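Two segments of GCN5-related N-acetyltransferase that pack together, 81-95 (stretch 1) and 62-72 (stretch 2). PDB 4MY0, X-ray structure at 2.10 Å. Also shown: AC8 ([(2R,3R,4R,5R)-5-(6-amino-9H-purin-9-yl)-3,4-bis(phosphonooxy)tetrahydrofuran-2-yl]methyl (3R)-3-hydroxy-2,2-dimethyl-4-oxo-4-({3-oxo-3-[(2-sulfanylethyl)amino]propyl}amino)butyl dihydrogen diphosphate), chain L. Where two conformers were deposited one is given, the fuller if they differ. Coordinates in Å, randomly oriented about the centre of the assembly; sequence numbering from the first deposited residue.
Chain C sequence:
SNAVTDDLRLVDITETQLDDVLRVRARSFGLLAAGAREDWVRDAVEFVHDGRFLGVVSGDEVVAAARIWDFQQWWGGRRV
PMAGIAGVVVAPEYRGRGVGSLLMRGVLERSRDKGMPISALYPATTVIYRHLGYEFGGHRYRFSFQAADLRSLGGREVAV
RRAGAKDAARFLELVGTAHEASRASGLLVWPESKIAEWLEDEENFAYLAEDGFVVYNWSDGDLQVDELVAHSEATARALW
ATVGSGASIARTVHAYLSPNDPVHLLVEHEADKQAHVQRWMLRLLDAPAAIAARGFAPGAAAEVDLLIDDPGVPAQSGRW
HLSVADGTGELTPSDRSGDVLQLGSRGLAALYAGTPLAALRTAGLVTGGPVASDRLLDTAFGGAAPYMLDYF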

ATOM      1  N   PRO C  81     -35.710  -6.031  26.849  1.00 27.12           N
ATOM      2  CA  PRO C  81     -35.926  -4.751  26.148  1.00 28.29           C
ATOM      3  C   PRO C  81     -34.699  -3.857  26.325  1.00 30.67           C
ATOM      4  O   PRO C  81     -34.110  -3.843  27.412  1.00 28.81           O
ATOM      5  CB  PRO C  81     -37.145  -4.153  26.857  1.00 29.38           C
ATOM      6  CG  PRO C  81     -37.890  -5.378  27.454  1.00 27.77           C
ATOM      7  CD  PRO C  81     -36.750  -6.306  27.862  1.00 26.75           C
HETATM    8  N   MSE C  82     -34.293  -3.153  25.274  1.00 23.13           N
HETATM    9  CA  MSE C  82     -33.015  -2.466  25.315  1.00 22.00           C
HETATM   10  C   MSE C  82     -33.051  -1.158  24.545  1.00 26.16           C
HETATM   11  O   MSE C  82     -33.604  -1.094  23.448  1.00 24.70           O
HETATM   12  CB  MSE C  82     -31.917  -3.381  24.758  1.00 22.23           C
HETATM   13  CG  MSE C  82     -30.516  -2.809  24.925  1.00 21.91           C
HETATM   14 SE   MSE C  82     -29.934  -1.892  23.302  0.74 28.83          SE
HETATM   15  CE  MSE C  82     -29.224  -3.481  22.432  1.00 20.95           C
ATOM     16  N   ALA C  83     -32.466  -0.110  25.115  1.00 24.61           N
ATOM     17  CA  ALA C  83     -32.428   1.183  24.439  1.00 22.69           C
ATOM     18  C   ALA C  83     -31.112   1.338  23.684  1.00 21.80           C
ATOM     19  O   ALA C  83     -30.069   1.596  24.290  1.00 22.07           O
ATOM     20  CB  ALA C  83     -32.583   2.310  25.444  1.00 21.98           C
ATOM     21  N   GLY C  84     -31.147   1.205  22.366  1.00 19.59           N
ATOM     22  CA  GLY C  84     -29.910   1.305  21.592  1.00 24.24           C
ATOM     23  C   GLY C  84     -29.663   2.741  21.156  1.00 24.21           C
ATOM     24  O   GLY C  84     -30.411   3.275  20.341  1.00 25.78           O
ATOM     25  N   ILE C  85     -28.620   3.368  21.694  1.00 21.10           N
ATOM     26  CA  ILE C  85     -28.390   4.790  21.462  1.00 20.96           C
ATOM     27  C   ILE C  85     -27.609   4.984  20.161  1.00 20.92           C
ATOM     28  O   ILE C  85     -26.575   4.338  19.951  1.00 20.31           O
ATOM     29  CB  ILE C  85     -27.631   5.451  22.654  1.00 20.08           C
ATOM     30  CG1 ILE C  85     -28.208   4.979  23.996  1.00 17.38           C
ATOM     31  CG2 ILE C  85     -27.673   7.005  22.547  1.00 17.72           C
ATOM     32  CD1 ILE C  85     -29.767   5.096  24.139  1.00 19.49           C
ATOM     33  N   ALA C  86     -28.110   5.851  19.275  1.00 23.27           N
ATOM     34  CA  ALA C  86     -27.477   6.069  17.967  1.00 22.24           C
ATOM     35  C   ALA C  86     -27.449   7.536  17.562  1.00 21.86           C
ATOM     36  O   ALA C  86     -28.235   8.350  18.061  1.00 22.38           O
ATOM     37  CB  ALA C  86     -28.181   5.252  16.879  1.00 21.21           C
ATOM     38  N   GLY C  87     -26.559   7.857  16.630  1.00 19.57           N
ATOM     39  CA  GLY C  87     -26.463   9.196  16.074  1.00 22.17           C
ATOM     40  C   GLY C  87     -26.272  10.276  17.125  1.00 24.17           C
ATOM     41  O   GLY C  87     -26.941  11.306  17.074  1.00 21.67           O
ATOM     42  N   VAL C  88     -25.382  10.047  18.086  1.00 16.13           N
ATOM     43  CA  VAL C  88     -25.108  11.078  19.086  1.00 17.17           C
ATOM     44  C   VAL C  88     -24.231  12.169  18.473  1.00 21.76           C
ATOM     45  O   VAL C  88     -23.076  11.907  18.139  1.00 16.00           O
ATOM     46  CB  VAL C  88     -24.421  10.500  20.333  1.00 18.48           C
ATOM     47  CG1 VAL C  88     -24.321  11.584  21.446  1.00 15.51           C
ATOM     48  CG2 VAL C  88     -25.214   9.307  20.844  1.00 18.73           C
ATOM     49  N   VAL C  89     -24.770  13.386  18.317  1.00 19.23           N
ATOM     50  CA  VAL C  89     -24.030  14.475  17.652  1.00 21.41           C
ATOM     51  C   VAL C  89     -24.178  15.810  18.383  1.00 23.41           C
ATOM     52  O   VAL C  89     -25.252  16.129  18.879  1.00 20.43           O
ATOM     53  CB  VAL C  89     -24.457  14.648  16.169  1.00 19.47           C
ATOM     54  CG1 VAL C  89     -24.178  13.358  15.387  1.00 21.08           C
ATOM     55  CG2 VAL C  89     -25.928  14.998  16.067  1.00 17.22           C
ATOM     56  N   VAL C  90     -23.091  16.573  18.466  1.00 20.31           N
ATOM     57  CA  VAL C  90     -23.129  17.921  19.050  1.00 18.03           C
ATOM     58  C   VAL C  90     -22.430  18.886  18.081  1.00 20.40           C
ATOM     59  O   VAL C  90     -21.367  18.546  17.528  1.00 18.07           O
ATOM     60  CB  VAL C  90     -22.433  17.958  20.420  1.00 17.41           C
ATOM     61  CG1 VAL C  90     -22.429  19.394  20.995  1.00 18.17           C
ATOM     62  CG2 VAL C  90     -23.096  16.955  21.413  1.00 17.97           C
ATOM     63  N   ALA C  91     -23.025  20.060  17.833  1.00 16.99           N
ATOM     64  CA  ALA C  91     -22.413  21.031  16.903  1.00 20.14           C
ATOM     65  C   ALA C  91     -21.007  21.415  17.391  1.00 17.63           C
ATOM     66  O   ALA C  91     -20.795  21.547  18.600  1.00 17.15           O
ATOM     67  CB  ALA C  91     -23.289  22.271  16.755  1.00 18.08           C
ATOM     68  N   PRO C  92     -20.041  21.578  16.457  1.00 18.65           N
ATOM     69  CA  PRO C  92     -18.636  21.780  16.858  1.00 18.82           C
ATOM     70  C   PRO C  92     -18.414  22.886  17.886  1.00 20.78           C
ATOM     71  O   PRO C  92     -17.662  22.671  18.847  1.00 17.64           O
ATOM     72  CB  PRO C  92     -17.936  22.122  15.532  1.00 17.17           C
ATOM     73  CG  PRO C  92     -18.717  21.332  14.503  1.00 20.34           C
ATOM     74  CD  PRO C  92     -20.181  21.443  14.987  1.00 17.33           C
ATOM     75  N   GLU C  93     -19.068  24.031  17.718  1.00 17.71           N
ATOM     76  CA  GLU C  93     -18.822  25.153  18.620  1.00 22.62           C
ATOM     77  C   GLU C  93     -19.568  24.973  19.945  1.00 25.28           C
ATOM     78  O   GLU C  93     -19.495  25.836  20.832  1.00 20.37           O
ATOM     79  CB  GLU C  93     -19.158  26.500  17.943  1.00 20.77           C
ATOM     80  CG  GLU C  93     -20.650  26.909  17.965  1.00 23.64           C
ATOM     81  CD  GLU C  93     -21.505  26.167  16.939  1.00 28.05           C
ATOM     82  OE1 GLU C  93     -22.596  26.678  16.575  1.00 29.35           O
ATOM     83  OE2 GLU C  93     -21.104  25.061  16.510  1.00 28.46           O
ATOM     84  N   TYR C  94     -20.262  23.840  20.092  1.00 18.70           N
ATOM     85  CA  TYR C  94     -20.943  23.548  21.356  1.00 17.96           C
ATOM     86  C   TYR C  94     -20.360  22.354  22.116  1.00 20.78           C
ATOM     87  O   TYR C  94     -20.857  22.019  23.189  1.00 17.62           O
ATOM     88  CB  TYR C  94     -22.456  23.376  21.146  1.00 18.24           C
ATOM     89  CG  TYR C  94     -23.166  24.702  21.065  1.00 20.54           C
ATOM     90  CD1 TYR C  94     -23.579  25.358  22.222  1.00 23.62           C
ATOM     91  CD2 TYR C  94     -23.382  25.324  19.840  1.00 22.00           C
ATOM     92  CE1 TYR C  94     -24.210  26.591  22.160  1.00 24.23           C
ATOM     93  CE2 TYR C  94     -24.008  26.566  19.770  1.00 26.11           C
ATOM     94  CZ  TYR C  94     -24.418  27.187  20.932  1.00 24.92           C
ATOM     95  OH  TYR C  94     -25.031  28.414  20.871  1.00 23.75           O
ATOM     96  N   ARG C  95     -19.309  21.729  21.576  1.00 16.92           N
ATOM     97  CA  ARG C  95     -18.667  20.577  22.229  1.00 19.20           C
ATOM     98  C   ARG C  95     -17.757  20.990  23.386  1.00 20.55           C
ATOM     99  O   ARG C  95     -17.235  22.103  23.403  1.00 20.78           O
ATOM    100  CB  ARG C  95     -17.848  19.778  21.201  1.00 17.32           C
ATOM    101  CG  ARG C  95     -18.673  19.286  20.012  1.00 16.33           C
ATOM    102  CD  ARG C  95     -17.804  18.680  18.888  1.00 17.02           C
ATOM    103  NE  ARG C  95     -18.639  18.296  17.744  1.00 17.94           N
ATOM    104  CZ  ARG C  95     -18.209  18.158  16.490  1.00 19.51           C
ATOM    105  NH1 ARG C  95     -19.070  17.804  15.547  1.00 18.57           N
ATOM    106  NH2 ARG C  95     -16.929  18.383  16.172  1.00 15.99           N
TER
HETATM  107  N1A AC8 L 400     -11.983  13.071  23.414  1.00 23.19           N
HETATM  108  O1A AC8 L 400     -20.641  16.674  27.819  1.00 21.14           O
HETATM  109  P1A AC8 L 400     -19.296  17.005  27.191  1.00 20.76           P
HETATM  110  C1B AC8 L 400     -15.086  14.355  27.279  1.00 23.95           C
HETATM  111  S1P AC8 L 400     -20.751   8.117  19.818  1.00 23.81           S
HETATM  112  C2A AC8 L 400     -11.791  12.908  24.736  1.00 22.28           C
HETATM  113  O2A AC8 L 400     -18.904  18.452  27.099  1.00 17.21           O
HETATM  114  P2A AC8 L 400     -19.650  16.894  24.336  1.00 20.04           P
HETATM  115  C2B AC8 L 400     -15.069  15.698  27.972  1.00 24.68           C
HETATM  116  O2B AC8 L 400     -13.720  16.082  28.267  1.00 29.90           O
HETATM  117  O2C AC8 L 400     -14.199  18.346  29.235  1.00 70.56           O
HETATM  118  C2P AC8 L 400     -20.280   9.879  19.723  1.00 24.40           C
HETATM  119  N3A AC8 L 400     -12.721  13.315  25.613  1.00 21.91           N
HETATM  120  O3A AC8 L 400     -19.282  16.268  25.772  1.00 23.57           O
HETATM  121  C3B AC8 L 400     -15.889  15.402  29.232  1.00 23.31           C
HETATM  122  O3B AC8 L 400     -15.061  14.707  30.172  1.00 27.38           O
HETATM  123  P3B AC8 L 400     -14.348  15.369  31.472  1.00 70.38           P
HETATM  124  O3C AC8 L 400     -13.461  18.096  26.845  1.00 71.19           O
HETATM  125  C3P AC8 L 400     -20.611  10.205  18.283  1.00 28.57           C
HETATM  126  C4A AC8 L 400     -13.869  13.892  25.165  1.00 23.41           C
HETATM  127  O4A AC8 L 400     -20.806  17.859  24.494  1.00 19.20           O
HETATM  128  C4B AC8 L 400     -16.904  14.364  28.792  1.00 25.11           C
HETATM  129  O4B AC8 L 400     -16.368  13.791  27.593  1.00 19.76           O
HETATM  130  O4C AC8 L 400     -11.821  17.624  28.703  1.00 70.24           O
HETATM  131  P4C AC8 L 400     -13.268  17.649  28.269  1.00 69.25           P
HETATM  132  N4P AC8 L 400     -20.325  11.558  17.814  1.00 25.14           N
HETATM  133  C5A AC8 L 400     -14.087  14.060  23.806  1.00 26.90           C
HETATM  134  O5A AC8 L 400     -18.373  17.333  23.680  1.00 19.76           O
HETATM  135  C5B AC8 L 400     -18.278  14.960  28.500  1.00 22.57           C
HETATM  136  O5B AC8 L 400     -18.087  16.247  27.924  1.00 24.35           O
HETATM  137  C5P AC8 L 400     -19.153  12.131  17.567  1.00 22.56           C
HETATM  138  O5P AC8 L 400     -18.098  11.551  17.800  1.00 20.98           O
HETATM  139  C6A AC8 L 400     -13.109  13.631  22.917  1.00 23.11           C
HETATM  140  N6A AC8 L 400     -13.274  13.779  21.577  1.00 22.49           N
HETATM  141  O6A AC8 L 400     -20.158  15.580  23.567  1.00 20.65           O
HETATM  142  C6P AC8 L 400     -19.214  13.519  16.972  1.00 20.66           C
HETATM  143  N7A AC8 L 400     -15.292  14.661  23.649  1.00 27.11           N
HETATM  144  O7A AC8 L 400     -13.632  16.616  31.011  1.00 66.54           O
HETATM  145  C7P AC8 L 400     -18.085  14.475  17.382  1.00 20.09           C
HETATM  146  C8A AC8 L 400     -15.811  14.851  24.889  1.00 28.59           C
HETATM  147  O8A AC8 L 400     -15.490  15.630  32.433  1.00 68.78           O
HETATM  148  N8P AC8 L 400     -18.241  14.749  18.813  1.00 18.92           N
HETATM  149  N9A AC8 L 400     -14.931  14.392  25.803  1.00 24.30           N
HETATM  150  O9A AC8 L 400     -13.394  14.280  31.914  1.00 72.01           O
HETATM  151  C9P AC8 L 400     -19.319  15.204  19.450  1.00 24.14           C
HETATM  152  O9P AC8 L 400     -20.339  15.466  18.835  1.00 19.56           O
HETATM  153  CAP AC8 L 400     -19.261  15.412  20.954  1.00 21.27           C
HETATM  154  OAP AC8 L 400     -17.996  15.965  21.321  1.00 24.03           O
HETATM  155  CBP AC8 L 400     -19.464  14.131  21.775  1.00 17.42           C
HETATM  156  CCP AC8 L 400     -19.286  14.488  23.260  1.00 20.75           C
HETATM  157  CDP AC8 L 400     -20.870  13.581  21.560  1.00 16.46           C
HETATM  158  CEP AC8 L 400     -18.444  13.066  21.408  1.00 14.19           C
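Stretch 2 (62-72) VVAAARIWDFQ

A β-bulge interrupts the pairing of these two strands: between Ala86 and Val89 the register shifts by one residue, and Gly87 adopts a positive phi (55/45) that by itself favours glycine. At the bulge Gly87 O lies 3.0 Å from Ala65 O, two acceptors with no hydrogen bond between them, while Val88 CA makes a CA-H...O contact with the same Ala65 O at 3.5 Å.

Stretch 2 (62-72) is strand along its whole length, though Val63 departs from extended geometry (phi/psi -120/-17), and runs antiparallel to strand 81-90, their N-to-C directions making an angle of 142° and their axes approaching to 4.3 Å. Gln72 therefore lies beside Pro81 (CA to CA 4.2 Å), and Ala64 beside Val90 (CA to CA 4.2 Å). On the Pro81 side of the bulge, backbone hydrogen bonds come in reciprocal pairs. Met82 N donates to Phe71 O at 3.0 Å, whereas the return bond from Phe71 N to Met82 O, 3.1 Å long, is weak because its angle is only 133°. Trp69 N reaches Gly84 O at 2.8 Å and Gly84 N reaches Trp69 O at 3.1 Å; Arg67 N to Ala86 O and Ala86 N to Arg67 O are both 3.0 Å. Beyond the bulge the ladder resumes with Ala65 N to Val89 O at 2.9 Å and Val89 N to Ala65 O at 3.0 Å, then ends in a nearly straight bond from Ala91 N to Val63 O (2.8 Å, 174°).

One face of the sheet carries Met82, Ala86 and Val89 with Phe71, Trp69, Arg67 and Ala65. Gly84 leaves room here for the Phe71 ring, whose CD2 is 3.8 Å from Gly84 CA; an ideal CB at Gly84 would fall 2.5 Å from Phe71 CE2, a clash. Selenomethionine Met82 brings CE to 3.9 Å from Phe71 CD2. Ala86 CB meets the edge of the Trp69 ring, 3.7 Å from Trp69 NE1, and also lies over one face of the Arg67 guanidinium, 4.0 Å from Arg67 NH2.

On the other face, Ile68 CG2 packs 3.8 Å from Ala83 CB, and Val90 CG2 lies 3.8 Å from Ala64 CB. Past the strand, the 3-10 segment 92-94 brings Tyr94 back over stretch 2: Val63 CG2 sits 3.6 Å from the centroid of the Tyr94 ring, over its face, in a CH-pi contact. Stretch 1 also binds AC8, accepting from AC8 N4P at Val88 O (2.8 Å) and donating from Val90 N to AC8 O9P (3.0 Å).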

ATOM      1  N   VAL C  62     -31.038  24.050  16.894  1.00 32.39           N
ATOM      2  CA  VAL C  62     -30.670  22.697  17.326  1.00 29.06           C
ATOM      3  C   VAL C  62     -29.152  22.616  17.438  1.00 25.86           C
ATOM      4  O   VAL C  62     -28.433  22.951  16.515  1.00 24.41           O
ATOM      5  CB  VAL C  62     -31.194  21.605  16.369  1.00 32.52           C
ATOM      6  CG1 VAL C  62     -30.591  20.246  16.732  1.00 32.23           C
ATOM      7  CG2 VAL C  62     -32.726  21.534  16.400  1.00 30.90           C
ATOM      8  N   VAL C  63     -28.664  22.169  18.582  1.00 25.09           N
ATOM      9  CA  VAL C  63     -27.229  22.204  18.863  1.00 22.77           C
ATOM     10  C   VAL C  63     -26.690  20.775  19.114  1.00 23.32           C
ATOM     11  O   VAL C  63     -25.479  20.506  19.030  1.00 21.22           O
ATOM     12  CB  VAL C  63     -27.033  23.188  20.049  1.00 35.44           C
ATOM     13  CG1 VAL C  63     -25.950  22.770  20.989  1.00 41.18           C
ATOM     14  CG2 VAL C  63     -26.851  24.620  19.523  1.00 29.44           C
ATOM     15  N   ALA C  64     -27.603  19.844  19.388  1.00 23.24           N
ATOM     16  CA  ALA C  64     -27.223  18.448  19.656  1.00 22.87           C
ATOM     17  C   ALA C  64     -28.417  17.514  19.467  1.00 22.57           C
ATOM     18  O   ALA C  64     -29.577  17.940  19.567  1.00 19.39           O
ATOM     19  CB  ALA C  64     -26.648  18.304  21.073  1.00 18.25           C
ATOM     20  N   ALA C  65     -28.153  16.245  19.181  1.00 21.42           N
ATOM     21  CA  ALA C  65     -29.259  15.305  18.959  1.00 23.60           C
ATOM     22  C   ALA C  65     -28.813  13.863  19.157  1.00 21.84           C
ATOM     23  O   ALA C  65     -27.641  13.547  18.992  1.00 17.86           O
ATOM     24  CB  ALA C  65     -29.860  15.495  17.548  1.00 21.19           C
ATOM     25  N   ALA C  66     -29.755  12.999  19.519  1.00 20.00           N
ATOM     26  CA  ALA C  66     -29.487  11.576  19.697  1.00 22.70           C
ATOM     27  C   ALA C  66     -30.797  10.845  19.554  1.00 21.97           C
ATOM     28  O   ALA C  66     -31.865  11.403  19.856  1.00 26.15           O
ATOM     29  CB  ALA C  66     -28.891  11.298  21.065  1.00 17.48           C
ATOM     30  N   ARG C  67     -30.745   9.608  19.082  0.56 20.78           N
ATOM     31  CA  ARG C  67     -31.972   8.828  18.977  0.56 25.02           C
ATOM     32  C   ARG C  67     -31.865   7.475  19.677  0.56 23.20           C
ATOM     33  O   ARG C  67     -30.767   6.988  19.976  0.56 19.75           O
ATOM     34  CB  ARG C  67     -32.425   8.684  17.515  0.56 29.64           C
ATOM     35  CG  ARG C  67     -31.464   7.939  16.624  0.56 32.19           C
ATOM     36  CD  ARG C  67     -31.712   8.245  15.142  0.56 33.58           C
ATOM     37  NE  ARG C  67     -30.443   8.342  14.426  0.56 34.61           N
ATOM     38  CZ  ARG C  67     -29.879   7.346  13.748  0.56 34.81           C
ATOM     39  NH1 ARG C  67     -28.716   7.544  13.147  0.56 27.09           N
ATOM     40  NH2 ARG C  67     -30.470   6.154  13.665  0.56 36.29           N
ATOM     41  N   ILE C  68     -33.023   6.888  19.949  1.00 24.26           N
ATOM     42  CA  ILE C  68     -33.107   5.647  20.694  1.00 25.05           C
ATOM     43  C   ILE C  68     -33.794   4.564  19.866  1.00 23.46           C
ATOM     44  O   ILE C  68     -34.975   4.682  19.567  1.00 25.96           O
ATOM     45  CB  ILE C  68     -33.937   5.873  21.972  1.00 26.75           C
ATOM     46  CG1 ILE C  68     -33.336   7.005  22.797  1.00 25.38           C
ATOM     47  CG2 ILE C  68     -34.027   4.594  22.816  1.00 23.20           C
ATOM     48  CD1 ILE C  68     -34.171   7.354  24.004  1.00 26.70           C
ATOM     49  N   TRP C  69     -33.061   3.508  19.509  1.00 22.51           N
ATOM     50  CA  TRP C  69     -33.687   2.337  18.888  1.00 24.20           C
ATOM     51  C   TRP C  69     -34.435   1.535  19.939  1.00 27.03           C
ATOM     52  O   TRP C  69     -33.903   1.301  21.037  1.00 28.26           O
ATOM     53  CB  TRP C  69     -32.630   1.417  18.265  1.00 23.15           C
ATOM     54  CG  TRP C  69     -32.041   1.897  16.980  1.00 26.09           C
ATOM     55  CD1 TRP C  69     -30.846   2.535  16.813  1.00 26.40           C
ATOM     56  CD2 TRP C  69     -32.604   1.747  15.673  1.00 26.82           C
ATOM     57  NE1 TRP C  69     -30.641   2.807  15.483  1.00 28.74           N
ATOM     58  CE2 TRP C  69     -31.705   2.330  14.762  1.00 27.98           C
ATOM     59  CE3 TRP C  69     -33.786   1.180  15.187  1.00 30.88           C
ATOM     60  CZ2 TRP C  69     -31.951   2.361  13.387  1.00 29.19           C
ATOM     61  CZ3 TRP C  69     -34.033   1.215  13.828  1.00 31.03           C
ATOM     62  CH2 TRP C  69     -33.121   1.794  12.943  1.00 30.70           C
ATOM     63  N   ASP C  70     -35.650   1.099  19.607  1.00 26.31           N
ATOM     64  CA  ASP C  70     -36.428   0.218  20.477  1.00 30.57           C
ATOM     65  C   ASP C  70     -36.051  -1.241  20.214  1.00 30.84           C
ATOM     66  O   ASP C  70     -36.780  -1.975  19.544  1.00 34.85           O
ATOM     67  CB  ASP C  70     -37.933   0.432  20.257  1.00 41.89           C
ATOM     68  CG  ASP C  70     -38.327   0.355  18.789  1.00 49.65           C
ATOM     69  OD1 ASP C  70     -37.483   0.690  17.924  1.00 49.53           O
ATOM     70  OD2 ASP C  70     -39.478  -0.049  18.504  1.00 55.08           O
ATOM     71  N   PHE C  71     -34.898  -1.659  20.727  1.00 28.56           N
ATOM     72  CA  PHE C  71     -34.419  -3.023  20.495  1.00 27.27           C
ATOM     73  C   PHE C  71     -34.901  -3.955  21.586  1.00 27.88           C
ATOM     74  O   PHE C  71     -35.463  -3.513  22.583  1.00 28.30           O
ATOM     75  CB  PHE C  71     -32.896  -3.071  20.555  1.00 22.38           C
ATOM     76  CG  PHE C  71     -32.198  -2.471  19.366  1.00 23.07           C
ATOM     77  CD1 PHE C  71     -32.647  -2.709  18.075  1.00 26.61           C
ATOM     78  CD2 PHE C  71     -31.057  -1.696  19.553  1.00 22.11           C
ATOM     79  CE1 PHE C  71     -31.972  -2.165  16.979  1.00 30.96           C
ATOM     80  CE2 PHE C  71     -30.373  -1.150  18.469  1.00 27.24           C
ATOM     81  CZ  PHE C  71     -30.838  -1.379  17.177  1.00 30.35           C
ATOM     82  N   GLN C  72     -34.655  -5.250  21.391  1.00 29.40           N
ATOM     83  CA  GLN C  72     -34.526  -6.177  22.505  1.00 31.67           C
ATOM     84  C   GLN C  72     -33.116  -6.731  22.378  1.00 29.07           C
ATOM     85  O   GLN C  72     -32.505  -6.634  21.303  1.00 27.24           O
ATOM     86  CB  GLN C  72     -35.569  -7.301  22.449  1.00 34.16           C
ATOM     87  CG  GLN C  72     -37.006  -6.800  22.337  1.00 41.03           C
ATOM     88  CD  GLN C  72     -38.012  -7.794  22.861  1.00 47.84           C
ATOM     89  OE1 GLN C  72     -38.053  -8.074  24.059  1.00 52.86           O
ATOM     90  NE2 GLN C  72     -38.839  -8.333  21.972  1.00 51.37           N
TER